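Local coordinates for protein ulvan Lyase-PL25 (PDB 5UAM) that degrades ulvan, the sulfated cell-wall polysaccharide of green seaweeds, as a polysaccharide lyase of family 25 with a beta-propeller fold, at residues D97-T103 with I114-H119; N275-L281 with E292-A296; K403-K408 with Y442-G448. One frame throughout, in Å; residues are numbered along the deposited sequence. Where two conformers were deposited one is given.

Contact 1. Residues D97-T103 with I114-H119. With PO4 (phosphate ion), chain E.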
loop_
_atom_site.group_PDB
_atom_site.type_symbol
_atom_site.label_atom_id
_atom_site.label_comp_id
_atom_site.label_asym_id
_atom_site.label_seq_id
_atom_site.Cartn_x
_atom_site.Cartn_y
_atom_site.Cartn_z
ATOM N N ASP A 97 3.997 8.967 12.816
ATOM C CA ASP A 97 4.850 8.700 11.668
ATOM C C ASP A 97 4.086 7.996 10.552
ATOM O O ASP A 97 4.148 8.429 9.395
ATOM C CB ASP A 97 6.057 7.867 12.109
ATOM C CG ASP A 97 6.965 7.509 10.956
ATOM O OD1 ASP A 97 6.539 6.736 10.080
ATOM O OD2 ASP A 97 8.112 8.011 10.943
ATOM N N ASN A 98 3.355 6.935 10.891
ATOM C CA ASN A 98 2.422 6.207 10.037
ATOM C C ASN A 98 3.079 5.237 9.077
ATOM O O ASN A 98 2.366 4.432 8.468
ATOM C CB ASN A 98 1.486 7.123 9.231
ATOM C CG ASN A 98 0.719 8.072 10.087
ATOM O OD1 ASN A 98 0.120 7.673 11.089
ATOM N ND2 ASN A 98 0.751 9.340 9.732
ATOM N N HIS A 99 4.394 5.245 8.916
ATOM C CA HIS A 99 4.988 4.425 7.868
ATOM C C HIS A 99 5.122 2.958 8.241
ATOM O O HIS A 99 5.468 2.137 7.368
ATOM C CB HIS A 99 6.355 4.959 7.492
ATOM C CG HIS A 99 6.316 6.219 6.702
ATOM N ND1 HIS A 99 5.871 7.416 7.225
ATOM C CD2 HIS A 99 6.662 6.471 5.419
ATOM C CE1 HIS A 99 5.957 8.354 6.298
ATOM N NE2 HIS A 99 6.446 7.811 5.195
ATOM N N GLY A 100 4.839 2.617 9.486
ATOM C CA GLY A 100 4.931 1.259 9.959
ATOM C C GLY A 100 3.599 0.612 10.255
ATOM O O GLY A 100 3.554 -0.408 10.945
ATOM N N LYS A 101 2.510 1.182 9.738
ATOM C CA LYS A 101 1.219 0.517 9.835
ATOM C C LYS A 101 1.343 -0.878 9.218
ATOM O O LYS A 101 2.209 -1.106 8.366
ATOM C CB LYS A 101 0.133 1.355 9.155
ATOM C CG LYS A 101 0.269 1.404 7.643
ATOM C CD LYS A 101 -0.813 2.246 6.979
ATOM C CE LYS A 101 -0.610 3.745 7.075
ATOM N NZ LYS A 101 0.597 4.199 6.304
ATOM N N PRO A 102 0.523 -1.838 9.647
ATOM C CA PRO A 102 0.827 -3.248 9.380
ATOM C C PRO A 102 0.437 -3.735 7.991
ATOM O O PRO A 102 -0.522 -3.278 7.367
ATOM C CB PRO A 102 -0.003 -3.993 10.432
ATOM C CG PRO A 102 -1.144 -3.058 10.706
ATOM C CD PRO A 102 -0.552 -1.693 10.649
ATOM N N THR A 103 1.186 -4.756 7.569
ATOM C CA THR A 103 0.950 -5.567 6.387
ATOM C C THR A 103 0.834 -7.014 6.844
ATOM O O THR A 103 1.635 -7.472 7.667
ATOM C CB THR A 103 2.141 -5.417 5.451
ATOM O OG1 THR A 103 2.161 -4.055 5.019
ATOM C CG2 THR A 103 2.054 -6.347 4.282
ATOM N N ILE A 114 2.577 -10.478 10.578
ATOM C CA ILE A 114 2.367 -9.041 10.544
ATOM C C ILE A 114 3.738 -8.384 10.396
ATOM O O ILE A 114 4.633 -8.603 11.215
ATOM C CB ILE A 114 1.627 -8.538 11.799
ATOM C CG1 ILE A 114 0.187 -9.073 11.815
ATOM C CG2 ILE A 114 1.653 -7.013 11.878
ATOM C CD1 ILE A 114 -0.731 -8.446 10.819
ATOM N N PHE A 115 3.920 -7.620 9.325
ATOM C CA PHE A 115 5.119 -6.824 9.102
ATOM C C PHE A 115 4.763 -5.374 9.412
ATOM O O PHE A 115 3.702 -4.904 9.004
ATOM C CB PHE A 115 5.564 -6.984 7.644
ATOM C CG PHE A 115 5.789 -8.412 7.249
ATOM C CD1 PHE A 115 7.006 -9.034 7.465
ATOM C CD2 PHE A 115 4.778 -9.140 6.679
ATOM C CE1 PHE A 115 7.215 -10.352 7.097
ATOM C CE2 PHE A 115 4.977 -10.466 6.311
ATOM C CZ PHE A 115 6.194 -11.066 6.523
ATOM N N TYR A 116 5.607 -4.687 10.172
ATOM C CA TYR A 116 5.190 -3.399 10.714
ATOM C C TYR A 116 6.392 -2.648 11.274
ATOM O O TYR A 116 7.488 -3.194 11.411
ATOM C CB TYR A 116 4.174 -3.619 11.842
ATOM C CG TYR A 116 4.794 -4.182 13.106
ATOM C CD1 TYR A 116 5.099 -5.535 13.226
ATOM C CD2 TYR A 116 5.117 -3.357 14.175
ATOM C CE1 TYR A 116 5.688 -6.037 14.376
ATOM C CE2 TYR A 116 5.710 -3.850 15.317
ATOM C CZ TYR A 116 6.002 -5.186 15.412
ATOM O OH TYR A 116 6.596 -5.667 16.562
ATOM N N GLY A 117 6.175 -1.387 11.619
ATOM C CA GLY A 117 7.064 -0.669 12.502
ATOM C C GLY A 117 8.195 0.112 11.853
ATOM O O GLY A 117 8.823 0.918 12.539
ATOM N N GLY A 118 8.501 -0.105 10.581
ATOM C CA GLY A 118 9.706 0.463 9.996
ATOM C C GLY A 118 9.494 1.794 9.296
ATOM O O GLY A 118 8.542 1.969 8.539
ATOM N N HIS A 119 10.433 2.716 9.521
ATOM C CA HIS A 119 10.581 3.875 8.655
ATOM C C HIS A 119 12.042 4.060 8.298
ATOM O O HIS A 119 12.592 5.167 8.327
ATOM C CB HIS A 119 9.951 5.133 9.235
ATOM C CG HIS A 119 9.743 6.220 8.229
ATOM N ND1 HIS A 119 9.182 7.430 8.570
ATOM C CD2 HIS A 119 9.978 6.275 6.894
ATOM C CE1 HIS A 119 9.102 8.197 7.495
ATOM N NE2 HIS A 119 9.568 7.516 6.463
HETATM P P PO4 E . 8.896 8.920 2.917
HETATM O O1 PO4 E . 9.447 10.332 2.904
HETATM O O2 PO4 E . 9.069 8.287 1.597
HETATM O O3 PO4 E . 7.427 9.071 3.234
HETATM O O4 PO4 E . 9.658 8.132 3.977
HETATM O O HOH W 1 3.765 -2.588 6.842
#
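The active site is lined here by a stacked pair of imidazoles, His99, probably the proton donor, and His119, a likely substrate-binding residue. His119 swings its CG away from its own backbone nitrogen (chi1 -164°), whereas His99 CG stays beside its backbone N, and the rings meet face to face, centroids 3.5 Å apart and planes at 11°; His99 CB adds a CH-pi contact over the same face of His119. Both rings point their NE2 edges at one phosphate ion: His99 NE2 gives a hydrogen bond to phosphate O3 at 2.5 Å, and His119 NE2 to phosphate O4 at 2.6 Å. The ion, probably from the crystallisation liquor, is also bound by Arg180, His184 and Tyr222, residues that probably bind substrate. At the other edge of His119, ND1 donates almost straight, at 170°, to the syn lone pair of Asp97 OD2, 2.7 Å away, with the carboxylate turned about square to the ring. The same OD2 accepts from His135. Asp97 OD1 takes the backbone N of His99 in an Asx turn, and His99 ND1 reaches Asp97 O from above its carbonyl plane; Asp97 thus probably contributes, with the phosphate, to orienting both imidazoles. Away from the rings, 97-103 leads into strand 103-106, while 114-119 comes out of strand 112-116, the first two strands of a propeller blade. Gly100 and Gly117 pass with CA atoms 3.8 Å apart, where a CB on Gly100 would run into Gly117 CA; Gly117 N bonds to Gly100 O. Thr103 and Phe115 form an antiparallel hydrogen-bonded pair. A water lies within bonding distance of Lys101 O, Phe115 O and Thr103 OG1, the last also bonded to Asn165 O. Pro102 CB touches Ile114 CG2 at 3.7 Å.

Contact 2. Residues N275-L281 with E292-A296. With EDO (1,2-ethanediol), chain L.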
loop_
_atom_site.group_PDB
_atom_site.type_symbol
_atom_site.label_atom_id
_atom_site.label_comp_id
_atom_site.label_asym_id
_atom_site.label_seq_id
_atom_site.Cartn_x
_atom_site.Cartn_y
_atom_site.Cartn_z
ATOM N N ASN A 275 9.644 -6.305 -18.971
ATOM C CA ASN A 275 8.672 -5.253 -19.195
ATOM C C ASN A 275 7.402 -5.865 -19.768
ATOM O O ASN A 275 7.279 -7.085 -19.885
ATOM C CB ASN A 275 9.262 -4.127 -20.046
ATOM C CG ASN A 275 9.402 -4.485 -21.511
ATOM O OD1 ASN A 275 9.121 -5.609 -21.947
ATOM N ND2 ASN A 275 9.820 -3.501 -22.294
ATOM N N VAL A 276 6.417 -5.010 -20.074
ATOM C CA VAL A 276 5.109 -5.482 -20.520
ATOM C C VAL A 276 5.189 -6.247 -21.825
ATOM O O VAL A 276 4.289 -7.039 -22.144
ATOM C CB VAL A 276 4.121 -4.287 -20.590
ATOM C CG1 VAL A 276 4.508 -3.330 -21.725
ATOM C CG2 VAL A 276 2.697 -4.778 -20.751
ATOM N N GLU A 277 6.242 -6.037 -22.603
ATOM C CA GLU A 277 6.420 -6.740 -23.862
ATOM C C GLU A 277 7.279 -7.985 -23.715
ATOM O O GLU A 277 7.636 -8.605 -24.723
ATOM C CB GLU A 277 7.027 -5.797 -24.898
ATOM C CG GLU A 277 6.076 -4.683 -25.252
ATOM C CD GLU A 277 6.416 -3.981 -26.557
ATOM O OE1 GLU A 277 5.536 -3.932 -27.446
ATOM O OE2 GLU A 277 7.553 -3.485 -26.694
ATOM N N GLY A 278 7.616 -8.359 -22.483
ATOM C CA GLY A 278 8.385 -9.558 -22.256
ATOM C C GLY A 278 9.878 -9.392 -22.366
ATOM O O GLY A 278 10.603 -10.386 -22.226
ATOM N N GLU A 279 10.374 -8.191 -22.639
ATOM C CA GLU A 279 11.815 -8.012 -22.735
ATOM C C GLU A 279 12.429 -8.099 -21.341
ATOM O O GLU A 279 11.941 -7.462 -20.396
ATOM C CB GLU A 279 12.150 -6.659 -23.349
ATOM C CG GLU A 279 11.515 -6.374 -24.690
ATOM C CD GLU A 279 11.774 -4.940 -25.110
ATOM O OE1 GLU A 279 10.812 -4.120 -25.108
ATOM O OE2 GLU A 279 12.961 -4.638 -25.375
ATOM N N LYS A 280 13.511 -8.864 -21.225
ATOM C CA LYS A 280 14.105 -9.130 -19.927
ATOM C C LYS A 280 14.974 -7.963 -19.486
ATOM O O LYS A 280 15.646 -7.310 -20.291
ATOM C CB LYS A 280 14.888 -10.445 -19.967
ATOM C CG LYS A 280 13.943 -11.646 -20.047
ATOM C CD LYS A 280 14.678 -12.971 -20.186
ATOM C CE LYS A 280 13.675 -14.113 -20.301
ATOM N NZ LYS A 280 14.316 -15.414 -20.653
ATOM N N LEU A 281 14.966 -7.721 -18.177
ATOM C CA LEU A 281 15.649 -6.590 -17.569
ATOM C C LEU A 281 16.746 -7.081 -16.635
ATOM O O LEU A 281 16.553 -8.047 -15.892
ATOM C CB LEU A 281 14.658 -5.779 -16.737
ATOM C CG LEU A 281 13.401 -5.308 -17.480
ATOM C CD1 LEU A 281 12.349 -4.804 -16.520
ATOM C CD2 LEU A 281 13.760 -4.232 -18.499
ATOM N N GLU A 292 13.658 3.764 -20.746
ATOM C CA GLU A 292 13.739 3.121 -22.048
ATOM C C GLU A 292 12.763 1.958 -22.188
ATOM O O GLU A 292 12.223 1.745 -23.281
ATOM C CB GLU A 292 15.173 2.628 -22.265
ATOM C CG GLU A 292 15.416 1.832 -23.557
ATOM C CD GLU A 292 15.458 2.708 -24.794
ATOM O OE1 GLU A 292 15.478 3.952 -24.648
ATOM O OE2 GLU A 292 15.479 2.139 -25.910
ATOM N N LYS A 293 12.521 1.201 -21.110
ATOM C CA LYS A 293 11.892 -0.114 -21.222
ATOM C C LYS A 293 10.620 -0.305 -20.414
ATOM O O LYS A 293 9.788 -1.136 -20.807
ATOM C CB LYS A 293 12.866 -1.220 -20.791
ATOM C CG LYS A 293 14.105 -1.358 -21.652
ATOM C CD LYS A 293 13.765 -1.789 -23.068
ATOM C CE LYS A 293 15.007 -1.949 -23.916
ATOM N NZ LYS A 293 14.629 -2.197 -25.341
ATOM N N THR A 294 10.426 0.409 -19.306
ATOM C CA THR A 294 9.290 0.129 -18.435
ATOM C C THR A 294 8.336 1.301 -18.238
ATOM O O THR A 294 7.325 1.141 -17.546
ATOM C CB THR A 294 9.753 -0.345 -17.049
ATOM O OG1 THR A 294 10.475 0.710 -16.394
ATOM C CG2 THR A 294 10.627 -1.574 -17.167
ATOM N N MET A 295 8.615 2.474 -18.790
ATOM C CA MET A 295 7.678 3.589 -18.662
ATOM C C MET A 295 6.301 3.182 -19.160
ATOM O O MET A 295 6.157 2.617 -20.250
ATOM C CB MET A 295 8.178 4.777 -19.482
ATOM C CG MET A 295 7.272 5.993 -19.452
ATOM S SD MET A 295 7.246 6.772 -17.845
ATOM C CE MET A 295 8.885 7.529 -17.787
ATOM N N ALA A 296 5.283 3.494 -18.366
ATOM C CA ALA A 296 3.899 3.266 -18.751
ATOM C C ALA A 296 3.154 4.543 -19.081
ATOM O O ALA A 296 2.427 4.579 -20.073
ATOM C CB ALA A 296 3.151 2.537 -17.633
HETATM C C1 EDO L . 8.774 2.748 -22.511
HETATM O O1 EDO L . 7.352 2.941 -22.696
HETATM C C2 EDO L . 9.564 3.712 -23.384
HETATM O O2 EDO L . 9.392 5.042 -22.887
#
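Lys293, at the C-terminal end of a short helix, reaches over the loop 275-281 with its whole side chain. Its CB rests against Leu281 CD2 at 3.9 Å and lies near the amide nitrogen of Asn275. A bend at chi2 (-65°) turns the chain toward Glu279; beyond it the chain is extended, carrying CD and then CE past Glu279 OE2. At the tip, Lys293 NZ forms a salt bridge with Glu279 OE2, 3.0 Å away, meeting it on the syn side and close to the carboxylate plane, while the two side chains cross at about a right angle. The other carboxylate oxygen, OE1, takes a bond of 3.0 Å from Asn275 ND2, which comes from above the carboxylate plane. The same amide nitrogen also gives a bond of 2.8 Å to Lys293 O, joining the loop to the helix end. Asn275 OD1 is gripped from both faces, by Glu277 N in an Asx turn and by Glu279 N, while the two ND2 bonds lie near the amide plane; together these four bonds fix the rotation of the amide. Farther along the loop, Leu281 CD1 meets Thr294 CG2 at 3.7 Å, and Thr294 OG1 bonds to Tyr237. The type I turn Asn275-Gly278 lies between strand 273-274 and the weakly bonded strand 280-281, and this loop leans on the point where helix 287-293 gives way to strand 295-297, which pairs with strand 258-267.

Contact 3. Residues K403-K408 with Y442-G448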
loop_
_atom_site.group_PDB
_atom_site.type_symbol
_atom_site.label_atom_id
_atom_site.label_comp_id
_atom_site.label_asym_id
_atom_site.label_seq_id
_atom_site.Cartn_x
_atom_site.Cartn_y
_atom_site.Cartn_z
ATOM N N LYS A 403 -22.747 3.131 -6.305
ATOM C CA LYS A 403 -23.183 3.173 -4.919
ATOM C C LYS A 403 -22.128 3.814 -4.022
ATOM O O LYS A 403 -20.924 3.593 -4.180
ATOM C CB LYS A 403 -23.492 1.762 -4.411
ATOM C CG LYS A 403 -24.616 1.043 -5.147
ATOM C CD LYS A 403 -25.206 -0.073 -4.282
ATOM C CE LYS A 403 -26.244 -0.910 -5.029
ATOM N NZ LYS A 403 -25.653 -2.170 -5.575
ATOM N N THR A 404 -22.597 4.600 -3.059
ATOM C CA THR A 404 -21.775 5.041 -1.943
ATOM C C THR A 404 -21.841 3.994 -0.834
ATOM O O THR A 404 -22.926 3.594 -0.415
ATOM C CB THR A 404 -22.257 6.399 -1.421
ATOM O OG1 THR A 404 -22.030 7.410 -2.422
ATOM C CG2 THR A 404 -21.515 6.794 -0.149
ATOM N N VAL A 405 -20.670 3.563 -0.360
ATOM C CA VAL A 405 -20.565 2.512 0.639
ATOM C C VAL A 405 -20.401 3.095 2.041
ATOM O O VAL A 405 -20.786 2.474 3.034
ATOM C CB VAL A 405 -19.362 1.622 0.267
ATOM C CG1 VAL A 405 -19.125 0.562 1.290
ATOM C CG2 VAL A 405 -19.581 0.990 -1.110
ATOM N N LEU A 406 -19.804 4.277 2.135
ATOM C CA LEU A 406 -19.625 4.924 3.428
ATOM C C LEU A 406 -19.479 6.419 3.202
ATOM O O LEU A 406 -18.801 6.840 2.263
ATOM C CB LEU A 406 -18.377 4.378 4.157
ATOM C CG LEU A 406 -18.335 4.607 5.658
ATOM C CD1 LEU A 406 -19.384 3.794 6.362
ATOM C CD2 LEU A 406 -16.957 4.263 6.194
ATOM N N ARG A 407 -20.149 7.216 4.036
ATOM C CA ARG A 407 -20.038 8.660 3.928
ATOM C C ARG A 407 -20.118 9.224 5.333
ATOM O O ARG A 407 -21.013 8.845 6.088
ATOM C CB ARG A 407 -21.169 9.219 3.061
ATOM C CG ARG A 407 -20.994 10.684 2.744
ATOM C CD ARG A 407 -22.045 11.205 1.763
ATOM N NE ARG A 407 -21.833 12.632 1.531
ATOM C CZ ARG A 407 -21.696 13.209 0.343
ATOM N NH1 ARG A 407 -21.489 14.517 0.293
ATOM N NH2 ARG A 407 -21.789 12.509 -0.787
ATOM N N LYS A 408 -19.160 10.076 5.695
ATOM C CA LYS A 408 -19.145 10.649 7.043
ATOM C C LYS A 408 -18.889 12.148 6.986
ATOM O O LYS A 408 -17.908 12.603 6.402
ATOM C CB LYS A 408 -18.096 9.966 7.920
ATOM C CG LYS A 408 -18.305 8.465 8.083
ATOM C CD LYS A 408 -19.461 8.182 9.006
ATOM C CE LYS A 408 -19.677 6.700 9.153
ATOM N NZ LYS A 408 -20.850 6.419 10.024
ATOM N N TYR A 442 -13.569 0.695 9.869
ATOM C CA TYR A 442 -14.702 0.077 9.208
ATOM C C TYR A 442 -14.236 -0.944 8.185
ATOM O O TYR A 442 -13.282 -0.702 7.447
ATOM C CB TYR A 442 -15.555 1.099 8.472
ATOM C CG TYR A 442 -16.123 2.226 9.325
ATOM C CD1 TYR A 442 -15.309 3.236 9.814
ATOM C CD2 TYR A 442 -17.478 2.276 9.633
ATOM C CE1 TYR A 442 -15.839 4.284 10.577
ATOM C CE2 TYR A 442 -18.013 3.323 10.392
ATOM C CZ TYR A 442 -17.181 4.310 10.876
ATOM O OH TYR A 442 -17.714 5.330 11.636
ATOM N N LEU A 443 -14.962 -2.048 8.096
ATOM C CA LEU A 443 -14.786 -3.035 7.031
ATOM C C LEU A 443 -16.005 -2.923 6.129
ATOM O O LEU A 443 -17.140 -3.097 6.590
ATOM C CB LEU A 443 -14.682 -4.436 7.636
ATOM C CG LEU A 443 -14.645 -5.633 6.684
ATOM C CD1 LEU A 443 -13.440 -5.523 5.765
ATOM C CD2 LEU A 443 -14.643 -6.941 7.457
ATOM N N VAL A 444 -15.795 -2.610 4.851
ATOM C CA VAL A 444 -16.899 -2.333 3.944
ATOM C C VAL A 444 -16.907 -3.302 2.775
ATOM O O VAL A 444 -15.866 -3.819 2.351
ATOM C CB VAL A 444 -16.944 -0.885 3.417
ATOM C CG1 VAL A 444 -17.035 0.092 4.571
ATOM C CG2 VAL A 444 -15.743 -0.578 2.531
ATOM N N GLY A 445 -18.106 -3.517 2.243
ATOM C CA GLY A 445 -18.295 -4.330 1.052
ATOM C C GLY A 445 -18.998 -3.618 -0.085
ATOM O O GLY A 445 -18.788 -2.422 -0.333
ATOM N N GLU A 446 -19.830 -4.356 -0.821
ATOM C CA GLU A 446 -20.489 -3.775 -1.983
ATOM C C GLU A 446 -21.436 -2.658 -1.598
ATOM O O GLU A 446 -21.652 -1.724 -2.386
ATOM C CB GLU A 446 -21.297 -4.845 -2.726
ATOM C CG GLU A 446 -20.476 -5.749 -3.599
ATOM C CD GLU A 446 -19.864 -5.026 -4.790
ATOM O OE1 GLU A 446 -20.447 -4.028 -5.264
ATOM O OE2 GLU A 446 -18.802 -5.476 -5.260
ATOM N N GLU A 447 -22.054 -2.763 -0.430
ATOM C CA GLU A 447 -23.153 -1.884 -0.057
ATOM C C GLU A 447 -22.853 -1.036 1.161
ATOM O O GLU A 447 -23.360 0.090 1.253
ATOM C CB GLU A 447 -24.421 -2.701 0.259
ATOM C CG GLU A 447 -24.770 -3.794 -0.745
ATOM C CD GLU A 447 -25.340 -3.250 -2.033
ATOM O OE1 GLU A 447 -25.196 -3.928 -3.075
ATOM O OE2 GLU A 447 -25.936 -2.153 -2.009
ATOM N N GLY A 448 -22.076 -1.549 2.103
ATOM C CA GLY A 448 -21.810 -0.805 3.313
ATOM C C GLY A 448 -20.964 -1.592 4.280
ATOM O O GLY A 448 -20.261 -2.536 3.913
HETATM O O HOH W 2 -24.829 1.341 -0.856
HETATM O O HOH W 3 -20.187 5.577 12.912
#
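Leu406 sets its CG anti to the backbone N (chi1 -160°), while Tyr442 has its CG anti to the carbonyl carbon (chi1 -58°); together these torsions bring the leucine tip over the tyrosine ring. Leu406 CD2 stands 4.0 Å from the ring centroid, over one face but displaced toward the CG end, in a CH-pi contact. Lys408, bent at chi2, runs head-on toward the tyrosine and brings its CE to 3.4 Å from Tyr442 OH. A water bridges the two polar ends, donating to Tyr442 OH at 2.8 Å and accepting from Lys408 NZ; the hydroxyl also bonds to Glu432. Were Tyr442 cut back to an alanine, Leu406 CD2 would probably lose the ring face it packs on, and Glu432 and the bridging water their hydroxyl partner. The seam is one between propeller blades: strand 400-408 is the outermost strand of its sheet, and strand 439-444 belongs to the next, which the N-terminal strand 30-33 completes. The axes of 403-408 and 442-444 run nearly antiparallel, 8.4 Å apart at closest approach, too far for backbone pairing, and side chains fill the interval. A classic beta bulge lies at Val405-Leu406, opposite Leu387 of the neighbouring strand; here Val405 packs on Val444 and the carbonyls of Gly445 and Glu446, although the valine is modelled in two conformers and its details are uncertain. The turn after strand 439-444 also approaches the bulge, Gly448 CA making a CH...O contact of 3.4 Å with Val405 O. A second water donates to both Thr404 O and Glu447 O. At the solvent-exposed end of the contact, Lys403 NZ makes a salt bridge of 3.1 Å to Glu447 OE1 on its syn side, while Lys403 CD and CE lie along Glu447 OE2.

How the contacts relate
From the N terminus the chain first closes contact 1, at the base of the hairpin formed by strands 103-106 and 112-116, with ten residues between its segments. Contact 2 follows, again across ten residues, fastening a strand-connecting loop to the helix before strand 295-297, on the opposite side of the chain's centre from contact 1. Contact 3 spans 33 residues and joins two successive blades; because the last blade combines an N-terminal strand with strands from the C-terminal part, it lies near where the propeller ring closes. The three lie in series, none nested or crossed, with centres 25 to 37 Å apart. Only contact 1 belongs to the active site; the other two are structural packing.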